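Local coordinates for protein halohydrin dehalogenase (Rhizobium radiobacter, PDB 4IY1) that probably converts vicinal halohydrins to epoxides with release of halide, and is engineered for the cyanolysis used in atorvastatin synthesis, at residues N8-G13 and D32-H37; A18-E23 and L220-A225; V84-I89 and G137-L142; G151-A156 and V170-P175; Q118-K123 and G164-P169. The protein carries 37 engineered substitutions. One frame throughout, in Å; residues are numbered along the deposited sequence.

In the fold
The chain has the Rossmann-like fold of the short-chain dehydrogenase/reductase superfamily, and the five contacts sample it from core to surface. Interactions 2 and 4 are buried and mostly apolar. Interaction 2 joins two helices and interaction 4 a helix to a strand. They meet where Val-221 and Leu-224 pack on Ile-173 and Phe-171. Interaction 1 joins two loops that follow neighbouring strands, is partly buried and relies on a carboxylate, a lysine and waters. Interactions 3 and 5 lie farther out; like interaction 4, they touch the third subunit. Interaction 3 pairs loops through tryptophans, whereas interaction 5 ties helix ends with polar bonds. Interactions 4 and 5 adjoin in sequence.

Interaction 1. Residues N8-G13 and D32-H37; sequences NVKHFG and DESFKH. Engineered in segment 32-37: His-37 (natural residue Gln).
Lys-10 reaches across the Asp-32 carboxylate to the hydroxyl of Ser-34. Its CG is anti to the carbonyl carbon (chi1 -66°), and the chain beyond is extended. Lys-10 CB lies 3.6 Å from Asp-32 OD2. CG stays close to that oxygen. Lys-10 CD moves on to Asp-32 OD1, at 3.6 Å. Lys-10 CE comes 4.2 Å from Phe-35 CE2. Lys-10 NZ donates to Ser-34 OG at 2.9 Å and also forms a salt bridge with Glu-40 of helix 38-47.

Asp-32 OD1 accepts from Ser-34 OG and from Ser-34 N, the latter at 2.9 Å, which makes an Asx turn. Both donors stand above the carboxylate plane. A water bound to His-11 NE2 also donates to OD1. The bonds to OD2 are weak: one from Lys-10 N, one from a water that also donates to Asn-8 OD1. Asn-8 ND2 is held by Asn-79, and His-11 ND1 by Ser-183. On the apolar side, Asp-32 CB sits over the centre of the Phe-35 ring, and Val-9 CG1 packs 3.9 Å from Phe-35 CZ.

An alanine in place of Asp-32 would remove the carboxylate that both Ser-34 donors and the waters use, and would probably loosen the Asx turn and the join between the loops. The loops follow adjacent parallel strands 3-6 and 27-30, where related reductases of this Rossmann-like fold bind a nucleotide cofactor, which halohydrin dehalogenases do not use.

Interaction 2. Residues A18-E23 and L220-A225; sequences ALRLSE and LVTFLA. Engineered in segment 220-225: Thr-222 (natural residue Ala).
Helices 18-23 and 220-225 approach to 8.9 Å between their axes and run in roughly the same direction, crossing at -44°. They pack on one face of the parallel sheet of the Rossmann-like fold, where Leu-21 and Val-221 both touch Val-77 of strand 75-79.

Leu-21 carries the apolar side. Its CD1 lies 3.9 Å from Val-221 CG1, and Leu-21 runs crosswise to Val-221. Leu-21 CD2 rests 3.6 Å from Thr-222 OG1 and also reaches Ala-225 CB. Leu-21 and Thr-222 lie alongside with their tips pointing opposite ways. Thr-222 is an engineered residue. Its OG1 is hydrogen-bonded to Gly-218 O within its own helix, so it meets the first helix only by packing.

Arg-20 has CG anti to the backbone N (chi1 -166°), and its chain bends at chi2 (51°). Its NE forms a salt bridge with Glu-219. The methyl CG2 of Thr-222 lies over one face of the guanidinium, 4.0 Å from Arg-20 NH1, while Arg-20 CG comes within 3.2 Å of Thr-222 OG1.

Interaction 3. Residues V84-I89 and G137-L142; sequences VEWRPI and GPWKEL. Engineered in segment 84-89: Val-84 (natural residue Pro), Trp-86 (natural residue Phe), Arg-87 (natural residue Gln).
Trp-86 has CG beside the backbone N (chi1 -41°), and Leu-142 has CG anti to its own N (chi1 -161°). These torsions place Leu-142 CD1 over one face of the indole, 4.1 Å from the centroid of its six-membered ring. The far edge of Trp-86 meets Trp-139 in an offset edge-to-face pair, with planes 70° apart and Trp-86 CH2 3.4 Å from Trp-139 CD1. Lys-140 O lies in plane at the same indole's edge, 3.4 Å from Trp-86 CE3.

The backbones are tied by Arg-87 N, which donates almost straight to Glu-141 O at 3.1 Å. Trp-86 and Arg-87 are engineered. Glu-141 CG packs against the Arg-87 to Pro-88 peptide, 3.4 Å from Arg-87 C, and its OE2 forms a salt bridge with Arg-248 of the fourth subunit. An alanine at Glu-141 would probably weaken that link between subunits and the packing on that peptide. The loops follow strands 75-79 and 126-130, and lead into helices 94-122 and 143-163, with Leu-142 as N-cap of the latter.

Interaction 4. Residues G151-A156 and V170-P175; sequences GASALA and VFAIAP. Engineered in segment 151-156: Ser-153 (natural residue Cys), Ala-154 (natural residue Thr). Engineered in segment 170-175: Ala-174 (natural residue Gly).
Apolar packing comes first. Ala-156 points at the strand, and its CB lies 3.8 Å from Ala-172 CB and 4.1 Å from Val-170 CG1. Val-170 holds CG1 anti to its backbone N (chi1 -176°), which turns that methyl to the helix. Ala-172 CB also meets Ser-153 CA, at 4.0 Å.

Backbone oxygens supply a second set of contacts. Val-170 CG1 comes within 3.3 Å of Ala-156 O, and Ala-156 CB lies 3.9 Å from Phe-171 O. These are packing contacts.

The polar group is Ser-153, an engineered residue. Its OG passes Ala-172 CB at 4.2 Å. It is hydrogen-bonded to Thr-131 OG1 and to Arg-149 O, so its polar partners lie outside the strand.

Helix 143-163 and strand 170-175 belong to one beta-alpha-beta unit, and the two segments run nearly antiparallel, 153° apart. Small side chains let their axes approach to 7.4 Å. The join therefore depends on close shape fit in a buried place rather than on directional bonds.

Interaction 5. Residues Q118-K123 and G164-P169; sequences QMKRRK and GEHNIP. Engineered in segment 118-123: Arg-121 (natural residue Lys). Engineered in segment 164-169: His-166 (natural residue Tyr).
Lys-123 NZ is gripped by two bonds. It donates to Lys-120 O at 2.7 Å, from above the carbonyl plane, and to His-166 ND1 at 2.9 Å, in the plane of the imidazole. Bends at chi2 (-88°) and chi4 (-80°) curl the lysine back to reach both. Since ND1 accepts here, the ring is likely to carry no proton on that nitrogen.

Two Schellman motifs face each other. One ends helix 94-122, with Lys-123 at positive phi. The other ends helix 143-163, with Asn-167 at positive phi. In this Rossmann-like fold both helices lead back to strands, 126-130 and 170-175. The motifs are joined directly: Asn-167 ND2 donates to Lys-123 O at 3.1 Å, nearly straight (174°). The acceptor lies in the amide plane of Asn-167, while the donor stands above the carbonyl plane.

His-166, an engineered residue, is held between neighbours. Lys-120 CE lies over the centre of one face in a CH-pi contact, 3.9 Å from the centroid of the His-166 ring. Glu-165 CB lies over the opposite face, toward the rim. Lys-120 NZ goes on to a salt bridge with Asp-90 of the third subunit. Farther in, the contact turns apolar, and Ile-168 CD1 presses tightly on Met-119 CB, 3.4 Å away.

Interaction 1. Residues N8-G13 and D32-H37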
# COMPACT_ATOMS: atom_id res chain seq x y z
N ASN B 8 -13.89 25.55 -1.90
CA ASN B 8 -12.65 26.23 -2.23
C ASN B 8 -12.45 26.37 -3.74
O ASN B 8 -11.38 26.10 -4.27
CB ASN B 8 -11.46 25.53 -1.55
CG ASN B 8 -11.52 25.64 -0.03
OD1 ASN B 8 -11.86 26.68 0.53
ND2 ASN B 8 -11.21 24.54 0.65
N VAL B 9 -13.49 26.82 -4.42
CA VAL B 9 -13.59 26.61 -5.85
C VAL B 9 -12.50 27.33 -6.64
O VAL B 9 -12.16 26.90 -7.73
CB VAL B 9 -14.99 26.96 -6.39
CG1 VAL B 9 -15.17 28.48 -6.44
CG2 VAL B 9 -15.19 26.35 -7.76
N LYS B 10 -11.87 28.32 -6.03
CA LYS B 10 -10.83 29.10 -6.71
C LYS B 10 -9.44 28.49 -6.63
O LYS B 10 -8.49 29.06 -7.16
CB LYS B 10 -10.77 30.53 -6.17
CG LYS B 10 -12.03 31.35 -6.46
CD LYS B 10 -11.92 32.74 -5.84
CE LYS B 10 -12.78 33.77 -6.56
NZ LYS B 10 -12.79 35.08 -5.85
N HIS B 11 -9.31 27.35 -5.95
CA HIS B 11 -7.98 26.79 -5.71
C HIS B 11 -7.90 25.32 -5.97
O HIS B 11 -8.94 24.62 -5.97
CB HIS B 11 -7.52 27.07 -4.28
CG HIS B 11 -7.73 28.50 -3.84
ND1 HIS B 11 -6.81 29.47 -4.05
CD2 HIS B 11 -8.78 29.10 -3.14
CE1 HIS B 11 -7.27 30.64 -3.55
NE2 HIS B 11 -8.48 30.41 -3.01
N PHE B 12 -6.67 24.82 -6.05
CA PHE B 12 -6.39 23.38 -6.08
C PHE B 12 -7.22 22.71 -7.17
O PHE B 12 -7.05 23.02 -8.34
CB PHE B 12 -6.64 22.74 -4.69
CG PHE B 12 -5.94 21.40 -4.47
CD1 PHE B 12 -4.91 20.96 -5.31
CD2 PHE B 12 -6.30 20.59 -3.40
CE1 PHE B 12 -4.23 19.76 -5.06
CE2 PHE B 12 -5.66 19.38 -3.16
CZ PHE B 12 -4.60 18.98 -3.97
N GLY B 13 -8.13 21.81 -6.78
CA GLY B 13 -8.94 21.07 -7.75
C GLY B 13 -10.24 21.77 -8.10
O GLY B 13 -11.09 21.21 -8.81
N ASP B 32 -16.37 29.26 -1.57
CA ASP B 32 -15.04 29.82 -1.44
C ASP B 32 -15.00 30.80 -0.28
O ASP B 32 -16.04 31.40 0.08
CB ASP B 32 -14.61 30.53 -2.72
CG ASP B 32 -13.13 30.78 -2.77
OD1 ASP B 32 -12.70 31.90 -2.43
OD2 ASP B 32 -12.37 29.85 -3.06
N GLU B 33 -13.84 30.91 0.34
CA GLU B 33 -13.66 31.80 1.47
C GLU B 33 -14.01 33.23 1.02
O GLU B 33 -14.73 33.96 1.71
CB GLU B 33 -12.21 31.70 1.97
CG GLU B 33 -11.95 32.29 3.35
CD GLU B 33 -10.58 31.92 3.90
OE1 GLU B 33 -10.09 30.82 3.59
OE2 GLU B 33 -10.01 32.72 4.68
N SER B 34 -13.63 33.55 -0.21
CA SER B 34 -13.79 34.89 -0.70
C SER B 34 -15.25 35.22 -0.98
O SER B 34 -15.61 36.38 -1.15
CB SER B 34 -12.94 35.11 -1.94
OG SER B 34 -13.64 34.69 -3.10
N PHE B 35 -16.11 34.21 -1.01
CA PHE B 35 -17.53 34.46 -1.22
C PHE B 35 -18.20 35.02 0.03
O PHE B 35 -19.42 35.07 0.11
CB PHE B 35 -18.27 33.21 -1.69
CG PHE B 35 -17.84 32.72 -3.04
CD1 PHE B 35 -18.17 31.43 -3.45
CD2 PHE B 35 -17.04 33.49 -3.85
CE1 PHE B 35 -17.72 30.95 -4.67
CE2 PHE B 35 -16.63 33.03 -5.09
CZ PHE B 35 -16.98 31.76 -5.51
N LYS B 36 -17.39 35.33 1.04
CA LYS B 36 -17.82 36.10 2.20
C LYS B 36 -18.24 37.50 1.77
O LYS B 36 -19.29 38.01 2.17
CB LYS B 36 -16.68 36.22 3.21
CG LYS B 36 -16.51 35.00 4.10
CD LYS B 36 -15.53 35.27 5.24
CE LYS B 36 -14.40 36.16 4.78
NZ LYS B 36 -13.12 35.40 4.77
N HIS B 37 -17.40 38.12 0.96
CA HIS B 37 -17.64 39.44 0.41
C HIS B 37 -18.44 39.37 -0.87
O HIS B 37 -17.94 38.85 -1.88
CB HIS B 37 -16.30 40.09 0.14
CG HIS B 37 -15.25 39.76 1.16
ND1 HIS B 37 -14.10 39.14 0.84
CD2 HIS B 37 -15.26 39.89 2.55
CE1 HIS B 37 -13.38 38.95 1.95
NE2 HIS B 37 -14.08 39.42 3.00
O HOH W 1 -11.44 29.22 -0.51
O HOH W 2 -10.34 32.56 -2.29

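Interaction 2. Residues A18-E23 and L220-A225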
# COMPACT_ATOMS: atom_id res chain seq x y z
N ALA B 18 -15.55 21.98 -10.86
CA ALA B 18 -16.86 22.64 -11.02
C ALA B 18 -17.19 22.80 -12.51
O ALA B 18 -18.28 22.43 -12.95
CB ALA B 18 -16.89 24.00 -10.32
N LEU B 19 -16.22 23.29 -13.28
CA LEU B 19 -16.44 23.49 -14.73
C LEU B 19 -16.78 22.18 -15.43
O LEU B 19 -17.79 22.10 -16.13
CB LEU B 19 -15.22 24.13 -15.39
CG LEU B 19 -14.89 25.55 -14.94
CD1 LEU B 19 -13.58 26.04 -15.55
CD2 LEU B 19 -16.03 26.48 -15.26
N ARG B 20 -15.96 21.14 -15.23
CA ARG B 20 -16.25 19.85 -15.84
C ARG B 20 -17.57 19.22 -15.35
O ARG B 20 -18.33 18.63 -16.12
CB ARG B 20 -15.07 18.88 -15.67
CG ARG B 20 -15.14 17.65 -16.54
CD ARG B 20 -15.38 18.02 -18.00
NE ARG B 20 -15.64 16.87 -18.87
CZ ARG B 20 -16.85 16.38 -19.14
NH1 ARG B 20 -17.94 16.87 -18.53
NH2 ARG B 20 -16.98 15.38 -20.00
N LEU B 21 -17.93 19.49 -14.10
CA LEU B 21 -19.20 18.96 -13.58
C LEU B 21 -20.38 19.71 -14.19
O LEU B 21 -21.41 19.13 -14.54
CB LEU B 21 -19.22 19.08 -12.05
CG LEU B 21 -18.33 18.08 -11.27
CD1 LEU B 21 -18.30 18.44 -9.80
CD2 LEU B 21 -18.90 16.69 -11.44
N SER B 22 -20.24 21.02 -14.32
CA SER B 22 -21.29 21.80 -14.94
C SER B 22 -21.57 21.33 -16.39
O SER B 22 -22.72 21.06 -16.76
CB SER B 22 -20.93 23.27 -14.90
OG SER B 22 -22.05 24.03 -15.29
N GLU B 23 -20.51 21.14 -17.16
CA GLU B 23 -20.62 20.58 -18.51
C GLU B 23 -21.33 19.23 -18.55
O GLU B 23 -21.97 18.90 -19.55
CB GLU B 23 -19.25 20.47 -19.16
CG GLU B 23 -18.69 21.84 -19.56
CD GLU B 23 -17.19 21.85 -19.76
OE1 GLU B 23 -16.52 20.85 -19.38
OE2 GLU B 23 -16.67 22.81 -20.35
N LEU B 220 -11.68 13.33 -14.05
CA LEU B 220 -11.69 12.20 -13.14
C LEU B 220 -12.82 12.37 -12.14
O LEU B 220 -13.66 11.50 -11.99
CB LEU B 220 -10.36 12.09 -12.39
CG LEU B 220 -10.33 10.97 -11.34
CD1 LEU B 220 -10.65 9.61 -11.97
CD2 LEU B 220 -9.00 10.89 -10.63
N VAL B 221 -12.87 13.53 -11.51
CA VAL B 221 -13.96 13.89 -10.61
C VAL B 221 -15.28 13.55 -11.30
O VAL B 221 -16.14 12.89 -10.73
CB VAL B 221 -13.94 15.40 -10.26
CG1 VAL B 221 -15.33 15.85 -9.79
CG2 VAL B 221 -12.88 15.71 -9.21
N THR B 222 -15.43 13.98 -12.55
CA THR B 222 -16.71 13.87 -13.24
C THR B 222 -17.05 12.44 -13.64
O THR B 222 -18.20 12.01 -13.50
CB THR B 222 -16.75 14.77 -14.49
OG1 THR B 222 -16.51 16.14 -14.09
CG2 THR B 222 -18.10 14.68 -15.19
N PHE B 223 -16.05 11.67 -14.07
CA PHE B 223 -16.26 10.23 -14.26
C PHE B 223 -16.72 9.52 -12.96
O PHE B 223 -17.63 8.66 -12.97
CB PHE B 223 -14.96 9.59 -14.78
CG PHE B 223 -15.05 8.10 -14.95
CD1 PHE B 223 -15.81 7.55 -15.97
CD2 PHE B 223 -14.33 7.25 -14.12
CE1 PHE B 223 -15.90 6.19 -16.12
CE2 PHE B 223 -14.36 5.88 -14.31
CZ PHE B 223 -15.13 5.35 -15.31
N LEU B 224 -16.05 9.81 -11.85
CA LEU B 224 -16.40 9.17 -10.57
C LEU B 224 -17.83 9.54 -10.15
O LEU B 224 -18.60 8.69 -9.68
CB LEU B 224 -15.43 9.55 -9.44
CG LEU B 224 -14.00 9.12 -9.73
CD1 LEU B 224 -13.09 9.51 -8.57
CD2 LEU B 224 -13.94 7.62 -10.02
N ALA B 225 -18.20 10.78 -10.40
CA ALA B 225 -19.51 11.29 -10.05
C ALA B 225 -20.62 10.90 -11.05
O ALA B 225 -21.80 11.17 -10.80
CB ALA B 225 -19.45 12.80 -9.88

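Interaction 3. Residues V84-I89 and G137-L142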
# COMPACT_ATOMS: atom_id res chain seq x y z
N VAL B 84 0.99 24.59 3.05
CA VAL B 84 2.24 23.91 3.40
C VAL B 84 3.41 24.90 3.42
O VAL B 84 3.68 25.58 2.42
CB VAL B 84 2.58 22.78 2.41
CG1 VAL B 84 2.42 23.24 0.96
CG2 VAL B 84 4.00 22.31 2.64
N GLU B 85 4.08 24.97 4.56
CA GLU B 85 5.39 25.60 4.66
C GLU B 85 6.35 24.66 5.38
O GLU B 85 6.14 24.32 6.54
CB GLU B 85 5.30 26.93 5.41
CG GLU B 85 4.88 28.12 4.56
CD GLU B 85 3.71 28.88 5.16
OE1 GLU B 85 3.28 29.88 4.54
OE2 GLU B 85 3.20 28.47 6.23
N TRP B 86 7.40 24.24 4.67
CA TRP B 86 8.32 23.21 5.18
C TRP B 86 9.00 23.64 6.45
O TRP B 86 9.39 24.80 6.59
CB TRP B 86 9.35 22.87 4.12
CG TRP B 86 8.78 22.78 2.72
CD1 TRP B 86 8.22 23.81 1.95
CD2 TRP B 86 8.73 21.59 1.85
NE1 TRP B 86 7.83 23.34 0.72
CE2 TRP B 86 8.10 22.03 0.59
CE3 TRP B 86 9.13 20.27 1.99
CZ2 TRP B 86 7.88 21.15 -0.45
CZ3 TRP B 86 8.91 19.40 0.92
CH2 TRP B 86 8.32 19.84 -0.28
N ARG B 87 9.18 22.70 7.38
CA ARG B 87 9.74 23.02 8.70
C ARG B 87 10.05 21.73 9.44
O ARG B 87 9.40 20.70 9.20
CB ARG B 87 8.76 23.86 9.53
CG ARG B 87 7.88 24.79 8.71
CD ARG B 87 6.97 25.64 9.59
NE ARG B 87 7.67 26.79 10.16
CZ ARG B 87 8.17 26.83 11.39
NH1 ARG B 87 8.02 25.79 12.21
NH2 ARG B 87 8.82 27.91 11.80
N PRO B 88 11.05 21.76 10.33
CA PRO B 88 11.41 20.59 11.11
C PRO B 88 10.46 20.45 12.29
O PRO B 88 9.87 21.44 12.74
CB PRO B 88 12.83 20.92 11.61
CG PRO B 88 13.15 22.31 11.11
CD PRO B 88 11.85 22.93 10.71
N ILE B 89 10.28 19.21 12.76
CA ILE B 89 9.26 18.89 13.76
C ILE B 89 9.41 19.77 15.01
O ILE B 89 8.43 20.36 15.48
CB ILE B 89 9.32 17.40 14.16
CG1 ILE B 89 8.43 17.12 15.38
CG2 ILE B 89 10.76 16.98 14.45
CD1 ILE B 89 7.03 16.70 15.03
N GLY B 137 4.20 9.93 1.24
CA GLY B 137 5.00 10.30 0.07
C GLY B 137 6.49 10.41 0.38
O GLY B 137 6.92 10.10 1.50
N PRO B 138 7.29 10.90 -0.59
CA PRO B 138 8.75 10.84 -0.47
C PRO B 138 9.39 12.13 0.06
O PRO B 138 10.62 12.22 0.11
CB PRO B 138 9.18 10.63 -1.92
CG PRO B 138 8.18 11.44 -2.70
CD PRO B 138 6.86 11.28 -1.96
N TRP B 139 8.58 13.13 0.44
CA TRP B 139 9.13 14.39 1.00
C TRP B 139 9.62 14.31 2.42
O TRP B 139 9.14 13.49 3.20
CB TRP B 139 8.12 15.52 0.89
CG TRP B 139 7.88 15.95 -0.53
CD1 TRP B 139 8.74 16.69 -1.35
CD2 TRP B 139 6.76 15.60 -1.36
NE1 TRP B 139 8.17 16.89 -2.58
CE2 TRP B 139 6.99 16.24 -2.66
CE3 TRP B 139 5.59 14.88 -1.16
CZ2 TRP B 139 6.10 16.13 -3.69
CZ3 TRP B 139 4.69 14.78 -2.21
CH2 TRP B 139 4.93 15.39 -3.45
N LYS B 140 10.54 15.21 2.79
CA LYS B 140 10.87 15.40 4.20
C LYS B 140 10.53 16.81 4.68
O LYS B 140 10.14 17.67 3.90
CB LYS B 140 12.32 15.05 4.47
CG LYS B 140 13.30 15.46 3.38
CD LYS B 140 14.72 15.03 3.74
CE LYS B 140 15.76 15.97 3.13
NZ LYS B 140 16.95 16.10 4.04
N GLU B 141 10.49 16.99 6.00
CA GLU B 141 10.00 18.24 6.62
C GLU B 141 8.61 18.72 6.21
O GLU B 141 8.29 19.91 6.37
CB GLU B 141 10.98 19.38 6.42
CG GLU B 141 11.94 19.53 7.58
CD GLU B 141 13.05 20.50 7.27
OE1 GLU B 141 14.22 20.15 7.54
OE2 GLU B 141 12.73 21.58 6.73
N LEU B 142 7.81 17.80 5.66
CA LEU B 142 6.44 18.06 5.20
C LEU B 142 5.43 17.33 6.11
O LEU B 142 4.32 17.01 5.69
CB LEU B 142 6.30 17.56 3.76
CG LEU B 142 5.15 18.10 2.92
CD1 LEU B 142 5.21 19.62 2.90
CD2 LEU B 142 5.17 17.54 1.50

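Interaction 4. Residues G151-A156 and V170-P175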
# COMPACT_ATOMS: atom_id res chain seq x y z
N GLY B 151 -4.70 11.04 6.74
CA GLY B 151 -5.94 11.01 7.53
C GLY B 151 -7.18 11.13 6.66
O GLY B 151 -8.11 10.33 6.77
N ALA B 152 -7.15 12.05 5.71
CA ALA B 152 -8.34 12.32 4.89
C ALA B 152 -8.58 11.25 3.85
O ALA B 152 -9.73 10.86 3.60
CB ALA B 152 -8.25 13.69 4.24
N SER B 153 -7.50 10.72 3.27
CA SER B 153 -7.64 9.57 2.35
C SER B 153 -8.19 8.33 3.04
O SER B 153 -8.95 7.59 2.43
CB SER B 153 -6.32 9.23 1.67
OG SER B 153 -5.80 10.34 0.96
N ALA B 154 -7.64 8.01 4.22
CA ALA B 154 -8.10 6.89 5.03
C ALA B 154 -9.56 7.09 5.47
O ALA B 154 -10.36 6.14 5.51
CB ALA B 154 -7.20 6.74 6.26
N LEU B 155 -9.93 8.33 5.74
CA LEU B 155 -11.33 8.62 6.06
C LEU B 155 -12.25 8.30 4.90
O LEU B 155 -13.33 7.68 5.05
CB LEU B 155 -11.50 10.07 6.54
CG LEU B 155 -12.95 10.51 6.76
CD1 LEU B 155 -13.52 9.72 7.95
CD2 LEU B 155 -13.01 12.00 7.02
N ALA B 156 -11.77 8.58 3.70
CA ALA B 156 -12.56 8.27 2.51
C ALA B 156 -12.72 6.78 2.34
O ALA B 156 -13.77 6.29 1.90
CB ALA B 156 -11.89 8.86 1.25
N VAL B 170 -17.63 6.32 -2.13
CA VAL B 170 -16.76 7.36 -1.55
C VAL B 170 -15.32 7.19 -2.10
O VAL B 170 -14.87 6.07 -2.25
CB VAL B 170 -16.75 7.27 -0.01
CG1 VAL B 170 -15.94 8.38 0.60
CG2 VAL B 170 -18.20 7.30 0.57
N PHE B 171 -14.67 8.29 -2.47
CA PHE B 171 -13.40 8.25 -3.23
C PHE B 171 -12.49 9.31 -2.64
O PHE B 171 -12.98 10.36 -2.22
CB PHE B 171 -13.61 8.62 -4.70
CG PHE B 171 -14.54 7.72 -5.43
CD1 PHE B 171 -15.79 8.16 -5.79
CD2 PHE B 171 -14.13 6.43 -5.79
CE1 PHE B 171 -16.64 7.34 -6.50
CE2 PHE B 171 -15.00 5.59 -6.46
CZ PHE B 171 -16.24 6.04 -6.82
N ALA B 172 -11.17 9.09 -2.70
CA ALA B 172 -10.21 10.20 -2.52
C ALA B 172 -9.34 10.40 -3.78
O ALA B 172 -8.94 9.43 -4.42
CB ALA B 172 -9.31 9.96 -1.31
N ILE B 173 -9.06 11.65 -4.13
CA ILE B 173 -8.15 11.91 -5.25
C ILE B 173 -6.91 12.57 -4.69
O ILE B 173 -6.98 13.63 -4.10
CB ILE B 173 -8.78 12.83 -6.32
CG1 ILE B 173 -9.90 12.11 -7.06
CG2 ILE B 173 -7.70 13.26 -7.35
CD1 ILE B 173 -10.77 13.06 -7.90
N ALA B 174 -5.77 11.91 -4.86
CA ALA B 174 -4.55 12.34 -4.20
C ALA B 174 -3.57 12.87 -5.28
O ALA B 174 -2.88 12.10 -5.91
CB ALA B 174 -3.91 11.14 -3.47
N PRO B 175 -3.58 14.18 -5.53
CA PRO B 175 -2.82 14.70 -6.66
C PRO B 175 -1.39 15.08 -6.31
O PRO B 175 -1.03 15.21 -5.13
CB PRO B 175 -3.62 15.95 -7.09
CG PRO B 175 -4.82 16.00 -6.18
CD PRO B 175 -4.52 15.17 -4.99

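Interaction 5. Residues Q118-K123 and G164-P169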
# COMPACT_ATOMS: atom_id res chain seq x y z
N GLN B 118 -29.06 12.67 4.39
CA GLN B 118 -29.91 12.76 3.18
C GLN B 118 -29.53 11.82 2.04
O GLN B 118 -30.40 11.14 1.47
CB GLN B 118 -30.10 14.20 2.69
CG GLN B 118 -28.84 14.98 2.36
CD GLN B 118 -29.08 16.01 1.26
OE1 GLN B 118 -29.23 15.66 0.08
NE2 GLN B 118 -29.06 17.29 1.63
N MET B 119 -28.24 11.63 1.81
CA MET B 119 -27.81 10.68 0.76
C MET B 119 -28.28 9.28 1.12
O MET B 119 -28.69 8.49 0.24
CB MET B 119 -26.30 10.69 0.61
CG MET B 119 -25.75 11.99 0.03
SD MET B 119 -23.98 11.85 -0.30
CE MET B 119 -23.64 13.40 -1.17
N LYS B 120 -28.17 8.95 2.40
CA LYS B 120 -28.53 7.60 2.87
C LYS B 120 -30.05 7.39 2.73
O LYS B 120 -30.50 6.34 2.28
CB LYS B 120 -28.08 7.40 4.31
CG LYS B 120 -26.61 7.00 4.47
CD LYS B 120 -26.11 7.22 5.88
CE LYS B 120 -26.81 6.32 6.88
NZ LYS B 120 -26.26 6.48 8.26
N ARG B 121 -30.83 8.35 3.20
CA ARG B 121 -32.27 8.33 2.96
C ARG B 121 -32.61 8.10 1.48
O ARG B 121 -33.40 7.22 1.15
CB ARG B 121 -32.92 9.64 3.48
CG ARG B 121 -32.91 9.78 5.00
CD ARG B 121 -33.87 10.86 5.47
NE ARG B 121 -33.35 12.19 5.23
CZ ARG B 121 -32.61 12.87 6.11
NH1 ARG B 121 -32.34 12.36 7.30
NH2 ARG B 121 -32.13 14.06 5.78
N ARG B 122 -31.97 8.85 0.59
CA ARG B 122 -32.19 8.67 -0.85
C ARG B 122 -31.46 7.47 -1.46
O ARG B 122 -31.68 7.13 -2.62
CB ARG B 122 -31.85 9.95 -1.61
CG ARG B 122 -32.67 11.16 -1.18
CD ARG B 122 -31.93 12.48 -1.41
NE ARG B 122 -31.77 12.77 -2.83
CZ ARG B 122 -30.60 12.90 -3.46
NH1 ARG B 122 -29.44 12.83 -2.78
NH2 ARG B 122 -30.58 13.08 -4.78
N LYS B 123 -30.65 6.77 -0.67
CA LYS B 123 -29.79 5.74 -1.21
C LYS B 123 -29.14 6.22 -2.53
O LYS B 123 -29.14 5.52 -3.52
CB LYS B 123 -30.56 4.44 -1.45
CG LYS B 123 -31.23 3.88 -0.20
CD LYS B 123 -30.27 2.97 0.54
CE LYS B 123 -30.77 2.60 1.94
NZ LYS B 123 -30.52 3.70 2.92
N GLY B 164 -21.43 2.10 1.50
CA GLY B 164 -21.72 1.22 0.39
C GLY B 164 -23.10 0.61 0.51
O GLY B 164 -23.83 0.51 -0.47
N GLU B 165 -23.48 0.25 1.73
CA GLU B 165 -24.75 -0.41 2.02
C GLU B 165 -25.88 0.51 1.56
O GLU B 165 -26.97 0.06 1.22
CB GLU B 165 -24.86 -0.59 3.54
CG GLU B 165 -25.96 -1.50 4.03
CD GLU B 165 -26.14 -1.40 5.53
OE1 GLU B 165 -27.30 -1.34 5.98
OE2 GLU B 165 -25.11 -1.34 6.24
N HIS B 166 -25.62 1.81 1.60
CA HIS B 166 -26.63 2.79 1.23
C HIS B 166 -26.42 3.29 -0.16
O HIS B 166 -26.89 4.35 -0.54
CB HIS B 166 -26.66 3.93 2.23
CG HIS B 166 -26.77 3.46 3.67
ND1 HIS B 166 -27.95 3.12 4.24
CD2 HIS B 166 -25.78 3.18 4.62
CE1 HIS B 166 -27.73 2.62 5.47
NE2 HIS B 166 -26.41 2.69 5.72
N ASN B 167 -25.69 2.52 -0.94
CA ASN B 167 -25.43 2.87 -2.34
C ASN B 167 -24.75 4.24 -2.58
O ASN B 167 -25.06 4.93 -3.55
CB ASN B 167 -26.71 2.77 -3.16
CG ASN B 167 -26.46 2.91 -4.64
OD1 ASN B 167 -25.64 2.19 -5.22
ND2 ASN B 167 -27.17 3.83 -5.28
N ILE B 168 -23.79 4.59 -1.73
CA ILE B 168 -23.08 5.87 -1.86
C ILE B 168 -21.58 5.59 -1.98
O ILE B 168 -20.93 5.34 -0.96
CB ILE B 168 -23.29 6.71 -0.60
CG1 ILE B 168 -24.75 7.13 -0.48
CG2 ILE B 168 -22.41 7.95 -0.58
CD1 ILE B 168 -25.12 7.56 0.91
N PRO B 169 -21.00 5.75 -3.19
CA PRO B 169 -19.56 5.52 -3.37
C PRO B 169 -18.76 6.65 -2.76
O PRO B 169 -19.22 7.79 -2.75
CB PRO B 169 -19.40 5.53 -4.90
CG PRO B 169 -20.76 5.14 -5.42
CD PRO B 169 -21.69 5.89 -4.49